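Local coordinates for protein nicotinate-nucleotide pyrophosphorylase (Francisella tularensis subsp. tularensis, PDB 3TQV) that probably converts quinolinate and 5-phospho-alpha-D-ribose 1-diphosphate into nicotinate ribonucleotide, carbon dioxide and diphosphate, a step of NAD(+) biosynthesis, at residues G98-R101 against S102-A106. Numbering follows the deposited sequence.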
# COMPACT_ATOMS: atom_id res chain seq x y z
N GLY B 98 -26.73 -13.20 4.32
CA GLY B 98 -26.32 -14.39 3.61
C GLY B 98 -25.74 -15.47 4.46
O GLY B 98 -25.98 -15.50 5.66
N ASN B 99 -24.97 -16.35 3.84
CA ASN B 99 -24.38 -17.51 4.52
C ASN B 99 -23.23 -17.14 5.45
O ASN B 99 -22.32 -16.42 5.07
CB ASN B 99 -23.92 -18.54 3.48
CG ASN B 99 -23.28 -19.75 4.12
OD1 ASN B 99 -22.07 -19.76 4.38
ND2 ASN B 99 -24.08 -20.78 4.38
N VAL B 100 -23.27 -17.67 6.67
CA VAL B 100 -22.26 -17.41 7.69
C VAL B 100 -20.82 -17.68 7.22
O VAL B 100 -19.92 -16.87 7.44
CB VAL B 100 -22.49 -18.29 8.93
CG1 VAL B 100 -21.86 -17.67 10.14
CG2 VAL B 100 -23.96 -18.49 9.16
N ARG B 101 -20.63 -18.82 6.57
CA ARG B 101 -19.31 -19.28 6.19
C ARG B 101 -18.75 -18.41 5.09
O ARG B 101 -17.62 -17.95 5.16
CB ARG B 101 -19.38 -20.75 5.74
CG ARG B 101 -20.04 -21.64 6.77
CD ARG B 101 -19.86 -23.10 6.42
NE ARG B 101 -20.30 -23.99 7.49
CZ ARG B 101 -20.38 -25.31 7.37
NH1 ARG B 101 -20.05 -25.87 6.22
NH2 ARG B 101 -20.80 -26.06 8.37
N SER B 102 -19.57 -18.18 4.07
CA SER B 102 -19.21 -17.29 2.98
C SER B 102 -18.83 -15.92 3.55
O SER B 102 -17.75 -15.40 3.28
CB SER B 102 -20.40 -17.14 2.02
OG SER B 102 -20.89 -18.39 1.60
N ILE B 103 -19.71 -15.37 4.38
CA ILE B 103 -19.49 -14.06 4.97
C ILE B 103 -18.19 -13.99 5.78
O ILE B 103 -17.42 -13.04 5.65
CB ILE B 103 -20.68 -13.66 5.87
CG1 ILE B 103 -21.90 -13.33 5.02
CG2 ILE B 103 -20.32 -12.44 6.71
CD1 ILE B 103 -23.17 -13.14 5.82
N LEU B 104 -17.96 -15.00 6.62
CA LEU B 104 -16.78 -15.02 7.46
C LEU B 104 -15.53 -15.11 6.61
O LEU B 104 -14.43 -14.73 7.04
CB LEU B 104 -16.82 -16.18 8.46
CG LEU B 104 -17.81 -16.08 9.62
CD1 LEU B 104 -17.73 -17.31 10.53
CD2 LEU B 104 -17.64 -14.78 10.39
N THR B 105 -15.70 -15.64 5.41
CA THR B 105 -14.58 -15.82 4.49
C THR B 105 -14.37 -14.57 3.65
O THR B 105 -13.24 -14.13 3.46
CB THR B 105 -14.80 -17.05 3.61
OG1 THR B 105 -14.80 -18.23 4.44
CG2 THR B 105 -13.69 -17.16 2.57
N ALA B 106 -15.47 -14.00 3.17
CA ALA B 106 -15.41 -12.76 2.40
C ALA B 106 -14.75 -11.63 3.20
O ALA B 106 -14.06 -10.76 2.64
CB ALA B 106 -16.80 -12.35 1.96
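Asn-99 and Ser-102 meet where helix 100-130 begins, a worked example of how a side chain stands in for the missing preceding turn. With CG anti to the backbone N (chi1 179°), beside its own carbonyl carbon, the Asn-99 side chain brings OD1 to the first N-H groups of the helix. This oxygen receives Ser-102 N at 3.0 Å, in the carbonyl plane on a lone pair and nearly straight at hydrogen, 167°. A weak second bond, from Arg-101 N, is more bent, so one oxygen serves two N-H groups that lack a carbonyl from a preceding helical turn. Ser-102 OG lies alongside, 3.6 Å from Asn-99 CB.

Backbone bonds then take over: Ile-103 N to Asn-99 O at 2.9 Å, and Leu-104 N to Val-100 O at 2.8 Å. One residue on, Thr-105 N bonds weakly to Arg-101 O, and Thr-105 OG1 lies 2.9 Å from that same Arg-101 O. Three aspartates hold the polar ends from outside: Asp-43 bonds Asn-99 ND2, helping to fix the amide's flip, Asp-72 bonds Ser-102 OG, and Asp-35 is the stronger partner of Thr-105 OG1.

Apolar contact is slight. Val-100 and Leu-104 run side by side, CG1 to CD1 4.2 Å, and the extended Ile-103 side chain brings CD1 3.7 Å from Gly-98 O. Beyond the turn, Ile-103 packs on strand 281-285 and Leu-104 on His-178 of the second subunit. Together this is a classic asparagine N-cap, placed in the N-terminal domain where the chain turns from strand 92-97 into the long helix 100-130.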